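Local coordinates for protein endoglucanase (Cryptopygus antarcticus, PDB 5H4U) that hydrolyses internal beta-1,4-glucosidic linkages in carboxymethylcellulose, lichenan and barley beta-glucan, releasing mainly cellobiose, cellotriose and cellotetraose from carboxymethylcellulose, at residues S60-Q63 against G69-Y72; K120-V125 against T211-K216. All coordinates share one frame; numbering follows the deposited sequence.

Interaction 1 of 2, residues S60-Q63 against G69-Y72; sequences SNTQ and GSSY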
ATOM      1  N   SER A  60       7.147 -13.920  -9.730  1.00 13.73           N
ATOM      2  CA  SER A  60       6.427 -13.910  -8.463  1.00 14.01           C
ATOM      3  C   SER A  60       7.024 -14.842  -7.416  1.00 13.70           C
ATOM      4  O   SER A  60       6.735 -14.672  -6.231  1.00 12.81           O
ATOM      5  CB  SER A  60       4.958 -14.263  -8.700  1.00 15.75           C
ATOM      6  OG  SER A  60       4.814 -15.066  -9.854  1.00 19.90           O
ATOM      7  N   ASN A  61       7.897 -15.764  -7.801  1.00 14.21           N
ATOM      8  CA  ASN A  61       8.555 -16.609  -6.818  1.00 13.87           C
ATOM      9  C   ASN A  61       9.919 -16.076  -6.411  1.00 13.27           C
ATOM     10  O   ASN A  61      10.524 -16.629  -5.497  1.00 13.59           O
ATOM     11  CB  ASN A  61       8.697 -18.057  -7.322  1.00 15.27           C
ATOM     12  CG  ASN A  61       7.361 -18.810  -7.361  1.00 21.44           C
ATOM     13  OD1 ASN A  61       7.105 -19.608  -8.263  1.00 26.12           O
ATOM     14  ND2 ASN A  61       6.501 -18.551  -6.373  1.00 21.88           N
ATOM     15  N   THR A  62      10.427 -15.033  -7.061  1.00 12.64           N
ATOM     16  CA  THR A  62      11.689 -14.454  -6.628  1.00 12.40           C
ATOM     17  C   THR A  62      11.565 -13.919  -5.202  1.00 12.51           C
ATOM     18  O   THR A  62      10.568 -13.290  -4.832  1.00 11.79           O
ATOM     19  CB  THR A  62      12.133 -13.343  -7.580  1.00 12.45           C
ATOM     20  OG1 THR A  62      12.273 -13.881  -8.898  1.00 13.74           O
ATOM     21  CG2 THR A  62      13.471 -12.765  -7.162  1.00 11.59           C
ATOM     22  N   GLN A  63      12.588 -14.204  -4.395  1.00 12.44           N
ATOM     23  CA  GLN A  63      12.605 -13.756  -3.011  1.00 12.59           C
ATOM     24  C   GLN A  63      12.683 -12.220  -2.941  1.00 12.45           C
ATOM     25  O   GLN A  63      13.130 -11.542  -3.872  1.00 11.61           O
ATOM     26  CB  GLN A  63      13.766 -14.432  -2.266  1.00 11.93           C
ATOM     27  CG  GLN A  63      14.006 -13.953  -0.823  1.00 13.45           C
ATOM     28  CD  GLN A  63      12.837 -14.270   0.157  1.00 13.20           C
ATOM     29  OE1 GLN A  63      12.660 -15.402   0.590  1.00 13.27           O
ATOM     30  NE2 GLN A  63      12.040 -13.269   0.472  1.00 12.83           N
ATOM     31  N   GLY A  69      16.626 -11.106  -1.121  1.00 12.64           N
ATOM     32  CA  GLY A  69      16.456 -11.367  -2.534  1.00 12.45           C
ATOM     33  C   GLY A  69      16.516 -10.102  -3.365  1.00 12.19           C
ATOM     34  O   GLY A  69      17.212  -9.146  -3.039  1.00 12.37           O
ATOM     35  N   SER A  70      15.757 -10.084  -4.447  1.00 12.05           N
ATOM     36  CA  SER A  70      15.868  -8.984  -5.391  1.00 11.38           C
ATOM     37  C   SER A  70      14.525  -8.465  -5.908  1.00 10.99           C
ATOM     38  O   SER A  70      14.503  -7.768  -6.922  1.00 11.73           O
ATOM     39  CB  SER A  70      16.765  -9.432  -6.542  1.00 11.36           C
ATOM     40  OG  SER A  70      16.212 -10.573  -7.169  1.00 11.73           O
ATOM     41  N   SER A  71      13.414  -8.788  -5.263  1.00 10.62           N
ATOM     42  CA  SER A  71      12.086  -8.376  -5.703  1.00 10.72           C
ATOM     43  C   SER A  71      11.524  -7.268  -4.814  1.00 10.17           C
ATOM     44  O   SER A  71      11.593  -7.354  -3.588  1.00 10.14           O
ATOM     45  CB  SER A  71      11.152  -9.578  -5.690  1.00 11.02           C
ATOM     46  OG  SER A  71       9.815  -9.175  -5.784  1.00 11.04           O
ATOM     47  N   TYR A  72      10.926  -6.245  -5.428  1.00 10.17           N
ATOM     48  CA  TYR A  72      10.439  -5.070  -4.697  1.00  9.85           C
ATOM     49  C   TYR A  72       9.016  -4.723  -5.110  1.00  9.95           C
ATOM     50  O   TYR A  72       8.459  -5.306  -6.048  1.00 10.23           O
ATOM     51  CB  TYR A  72      11.361  -3.862  -4.914  1.00  9.52           C
ATOM     52  CG  TYR A  72      12.754  -4.115  -4.392  1.00  9.59           C
ATOM     53  CD1 TYR A  72      13.084  -3.795  -3.082  1.00  9.67           C
ATOM     54  CD2 TYR A  72      13.709  -4.720  -5.172  1.00  9.62           C
ATOM     55  CE1 TYR A  72      14.327  -4.040  -2.585  1.00  9.73           C
ATOM     56  CE2 TYR A  72      14.953  -4.973  -4.687  1.00  9.95           C
ATOM     57  CZ  TYR A  72      15.264  -4.624  -3.392  1.00  9.93           C
ATOM     58  OH  TYR A  72      16.517  -4.878  -2.895  1.00  9.76           O
TER
HETATM   59  O   HOH W   1       8.762 -11.644  -6.427  1.00 11.22           O

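Interaction 2 of 2, residues K120-V125 against T211-K216; sequences KMIVQV and TILTQK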
ATOM      1  N   LYS A 120     -13.100  10.002   0.004  1.00  8.65           N
ATOM      2  CA  LYS A 120     -13.292   8.614  -0.353  1.00  8.73           C
ATOM      3  C   LYS A 120     -12.012   8.092  -0.980  1.00  8.91           C
ATOM      4  O   LYS A 120     -11.512   8.669  -1.952  1.00  8.80           O
ATOM      5  CB  LYS A 120     -14.432   8.445  -1.345  1.00  9.89           C
ATOM      6  CG  LYS A 120     -15.829   8.571  -0.829  1.00 11.26           C
ATOM      7  CD  LYS A 120     -16.653   7.510  -1.563  1.00 13.61           C
ATOM      8  CE  LYS A 120     -18.063   7.958  -1.944  1.00 16.03           C
ATOM      9  NZ  LYS A 120     -18.339   7.650  -3.390  1.00 16.48           N
ATOM     10  N   MET A 121     -11.500   6.989  -0.456  1.00  8.63           N
ATOM     11  CA  MET A 121     -10.354   6.355  -1.079  1.00  8.37           C
ATOM     12  C   MET A 121     -10.644   4.879  -1.293  1.00  8.95           C
ATOM     13  O   MET A 121     -11.192   4.205  -0.415  1.00  9.14           O
ATOM     14  CB  MET A 121      -9.101   6.511  -0.243  1.00  8.29           C
ATOM     15  CG  MET A 121      -7.889   5.944  -0.923  1.00  8.15           C
ATOM     16  SD  MET A 121      -6.434   5.984   0.131  1.00  9.70           S
ATOM     17  CE  MET A 121      -5.168   5.532  -1.068  1.00  8.03           C
ATOM     18  N   ILE A 122     -10.229   4.366  -2.441  1.00  8.59           N
ATOM     19  CA  ILE A 122     -10.426   2.971  -2.790  1.00  8.40           C
ATOM     20  C   ILE A 122      -9.049   2.335  -2.873  1.00  8.51           C
ATOM     21  O   ILE A 122      -8.168   2.819  -3.605  1.00  8.41           O
ATOM     22  CB  ILE A 122     -11.203   2.831  -4.103  1.00  8.79           C
ATOM     23  CG1 ILE A 122     -12.492   3.641  -4.014  1.00  8.60           C
ATOM     24  CG2 ILE A 122     -11.535   1.388  -4.371  1.00  8.51           C
ATOM     25  CD1 ILE A 122     -13.321   3.615  -5.257  1.00  8.38           C
ATOM     26  N   VAL A 123      -8.838   1.294  -2.071  1.00  8.46           N
ATOM     27  CA  VAL A 123      -7.547   0.621  -2.027  1.00  8.64           C
ATOM     28  C   VAL A 123      -7.739  -0.835  -2.411  1.00  8.68           C
ATOM     29  O   VAL A 123      -8.796  -1.437  -2.178  1.00  8.83           O
ATOM     30  CB  VAL A 123      -6.849   0.748  -0.647  1.00  8.26           C
ATOM     31  CG1 VAL A 123      -6.597   2.202  -0.329  1.00  8.42           C
ATOM     32  CG2 VAL A 123      -7.677   0.115   0.439  1.00  7.95           C
ATOM     33  N   GLN A 124      -6.703  -1.393  -3.023  1.00  8.77           N
ATOM     34  CA  GLN A 124      -6.559  -2.827  -3.148  1.00  8.39           C
ATOM     35  C   GLN A 124      -5.545  -3.313  -2.122  1.00  8.67           C
ATOM     36  O   GLN A 124      -4.457  -2.738  -1.982  1.00  8.72           O
ATOM     37  CB  GLN A 124      -6.122  -3.239  -4.544  1.00  8.54           C
ATOM     38  CG  GLN A 124      -6.150  -4.761  -4.696  1.00  9.45           C
ATOM     39  CD  GLN A 124      -5.654  -5.233  -6.029  1.00  9.51           C
ATOM     40  OE1 GLN A 124      -4.926  -4.526  -6.716  1.00  9.46           O
ATOM     41  NE2 GLN A 124      -6.023  -6.455  -6.396  1.00 10.28           N
ATOM     42  N   VAL A 125      -5.917  -4.370  -1.407  1.00  8.36           N
ATOM     43  CA  VAL A 125      -5.072  -4.934  -0.372  1.00  8.17           C
ATOM     44  C   VAL A 125      -4.051  -5.838  -1.055  1.00  8.85           C
ATOM     45  O   VAL A 125      -4.415  -6.742  -1.819  1.00  8.58           O
ATOM     46  CB  VAL A 125      -5.918  -5.699   0.652  1.00  9.01           C
ATOM     47  CG1 VAL A 125      -5.037  -6.466   1.637  1.00  9.19           C
ATOM     48  CG2 VAL A 125      -6.886  -4.760   1.351  1.00  8.40           C
ATOM     49  N   THR A 211     -10.912  -1.704 -12.379  1.00 11.91           N
ATOM     50  CA  THR A 211      -9.811  -1.973 -13.296  1.00 12.06           C
ATOM     51  C   THR A 211      -8.704  -0.943 -13.188  1.00 11.90           C
ATOM     52  O   THR A 211      -7.579  -1.226 -13.599  1.00 11.89           O
ATOM     53  CB  THR A 211     -10.268  -2.006 -14.753  1.00 12.69           C
ATOM     54  OG1 THR A 211     -10.779  -0.717 -15.117  1.00 13.17           O
ATOM     55  CG2 THR A 211     -11.336  -3.063 -14.968  1.00 12.11           C
ATOM     56  N   ILE A 212      -8.982   0.253 -12.668  1.00 12.04           N
ATOM     57  CA  ILE A 212      -7.882   1.198 -12.571  1.00 12.18           C
ATOM     58  C   ILE A 212      -6.871   0.777 -11.512  1.00 11.73           C
ATOM     59  O   ILE A 212      -5.719   1.215 -11.557  1.00 12.02           O
ATOM     60  CB  ILE A 212      -8.375   2.645 -12.371  1.00 11.88           C
ATOM     61  CG1 ILE A 212      -7.237   3.593 -12.758  1.00 12.12           C
ATOM     62  CG2 ILE A 212      -8.964   2.884 -10.988  1.00 11.34           C
ATOM     63  CD1 ILE A 212      -7.592   5.015 -12.834  1.00 13.14           C
ATOM     64  N   LEU A 213      -7.259  -0.083 -10.576  1.00 11.64           N
ATOM     65  CA  LEU A 213      -6.313  -0.687  -9.647  1.00 11.40           C
ATOM     66  C   LEU A 213      -5.790  -2.029 -10.172  1.00 11.08           C
ATOM     67  O   LEU A 213      -4.578  -2.257 -10.222  1.00 10.97           O
ATOM     68  CB  LEU A 213      -6.986  -0.856  -8.274  1.00 10.80           C
ATOM     69  CG  LEU A 213      -7.130   0.414  -7.426  1.00 10.06           C
ATOM     70  CD1 LEU A 213      -7.991   0.182  -6.184  1.00  9.08           C
ATOM     71  CD2 LEU A 213      -5.763   0.978  -7.031  1.00  9.45           C
ATOM     72  N   THR A 214      -6.691  -2.918 -10.598  1.00 11.59           N
ATOM     73  CA  THR A 214      -6.278  -4.260 -11.006  1.00 11.86           C
ATOM     74  C   THR A 214      -5.474  -4.274 -12.294  1.00 11.75           C
ATOM     75  O   THR A 214      -4.746  -5.236 -12.541  1.00 12.02           O
ATOM     76  CB  THR A 214      -7.481  -5.191 -11.178  1.00 11.62           C
ATOM     77  OG1 THR A 214      -8.173  -4.870 -12.390  1.00 12.11           O
ATOM     78  CG2 THR A 214      -8.422  -5.056 -10.021  1.00 11.55           C
ATOM     79  N   GLN A 215      -5.585  -3.254 -13.129  1.00 12.11           N
ATOM     80  CA  GLN A 215      -4.701  -3.207 -14.283  1.00 13.02           C
ATOM     81  C   GLN A 215      -3.276  -2.860 -13.871  1.00 13.35           C
ATOM     82  O   GLN A 215      -2.334  -3.169 -14.606  1.00 13.71           O
ATOM     83  CB  GLN A 215      -5.274  -2.232 -15.322  1.00 14.21           C
ATOM     84  CG  GLN A 215      -4.289  -1.522 -16.219  1.00 15.77           C
ATOM     85  CD  GLN A 215      -4.281  -0.015 -15.953  1.00 22.99           C
ATOM     86  OE1 GLN A 215      -5.332   0.647 -16.037  1.00 22.53           O
ATOM     87  NE2 GLN A 215      -3.099   0.536 -15.619  1.00 23.55           N
ATOM     88  N   LYS A 216      -3.100  -2.272 -12.687  1.00 12.79           N
ATOM     89  CA  LYS A 216      -1.775  -2.033 -12.135  1.00 11.99           C
ATOM     90  C   LYS A 216      -1.249  -3.260 -11.398  1.00 11.99           C
ATOM     91  O   LYS A 216      -0.131  -3.718 -11.661  1.00 11.99           O
ATOM     92  CB  LYS A 216      -1.826  -0.833 -11.198  1.00 11.67           C
ATOM     93  CG  LYS A 216      -1.775   0.498 -11.894  1.00 12.22           C
ATOM     94  CD  LYS A 216      -2.396   1.579 -11.051  1.00 10.95           C
ATOM     95  CE  LYS A 216      -2.538   2.827 -11.863  1.00 11.68           C
ATOM     96  NZ  LYS A 216      -3.667   2.659 -12.812  1.00 13.03           N
TER

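Interaction 1 of 2, residues S60-Q63 against G69-Y72
The carbonyl oxygen of Gln63 receives two successive amides of the facing segment, Ser70 N and Ser71 N, and this shared acceptor shows how a loop without regular strands can be held by its backbone. Each bond is 3.1 Å long, measured from Gln63 O to Ser70 N and to Ser71 N, and both are well bent. The Ser71 amide lies in the plane of the carbonyl, whereas that of Ser70 sits 43° above it, so the two donors divide the oxygen between different directions. A weaker CA-H...O contact joins Gly69 CA to the same Gln63 O at 3.6 Å.

A water adds a second, indirect polar link. It donates to Thr62 O at 2.9 Å and accepts from Ser71 OG at 2.8 Å. With chi1 at 166°, Ser71 swings OG to the far side from its amide nitrogen and onto the water, and CB is left beside the carbonyl oxygens of Thr62 and Gln63.

Van der Waals contact is sparse. The methyl of Thr62, CG2, approaches Ser70 OG at 3.5 Å, and Gln63 CG lies 3.9 Å from Gly69 N.

The contact lies near the surface of the family 45 glycosidase fold, in the disulfide-braced connection between strands 19-27 and 80-82: Cys66, between the segments, is bonded to Cys31, and Cys74, just beyond Tyr72, to Cys50. Ser71 packs on Lys32, Thr49 and Ile58. The side chain of Ser71 is about 11 Å from that of Asp29, the inferred nucleophile, and Tyr72 OH hydrogen-bonds to Ser154 of helix 152-156.

Interaction 2 of 2, residues K120-V125 against T211-K216
Two first torsions bring Leu213 of the helix against Ile122 and Gln124 of the strand: in Leu213, CG lies beside the backbone N (chi1 -76°), and CD1 is carried to the strand; in Gln124, CG is anti to the backbone N (chi1 -173°) and the chain runs out extended toward the helix. The setting is the double-psi beta-barrel fold of the family 45 glycosidases, where helix 211-217 near the C terminus packs against barrel strand 120-128. The short segments run at 31° to each other in broadly the same direction, their axes 9.0 Å apart at closest approach.

No hydrogen bond crosses between the two segments, and one leucine methyl does most of the touching. Leu213 CD1 rests against the strand backbone, 3.7 Å from Ile122 O and 3.8 Å from Gln124 N. Side chains contribute more loosely: Ile122 CG2 lies 4.2 Å from Leu213 CD1, the two chains crossing at a slant, and Gln124 CB is 4.2 Å from the same methyl. Phe80 and Phe89, from strands 80-82 and 85-94, also touch Leu213, extending the apolar surroundings of the methyl.

The buried amide of Gln124 reaches past Leu213 to the end of the helix and beyond. Its OE1 bonds to Ser217 OG and its NE2 to Cys219 O, so both ends of the amide are satisfied and its rotation is fixed by the chain that follows the helix segment. Within the helix, Lys216 folds back along its own turn, its NZ donating to Ile212 O at 2.8 Å in the plane of that carbonyl.

How the interactions relate
From the N terminus, the chain completes strand 19-27 and enters a long connection in which interaction 1 closes a short loop, with five residues between its two segments. Only after this loop is shut does the chain build strands 80-82, 85-94 and 106-111 and reach strand 120-128, where interaction 2 opens. Eighty-five residues later, helix 211-217 closes it. The two contacts are therefore in series, neither nested nor crossed. The centres of interactions 1 and 2 are about 23 Å apart. Their nearest atoms are about 10 Å apart, without touching. Interaction 1 joins two parts of one surface connection, while interaction 2 joins the C-terminal helix to a strand of the barrel.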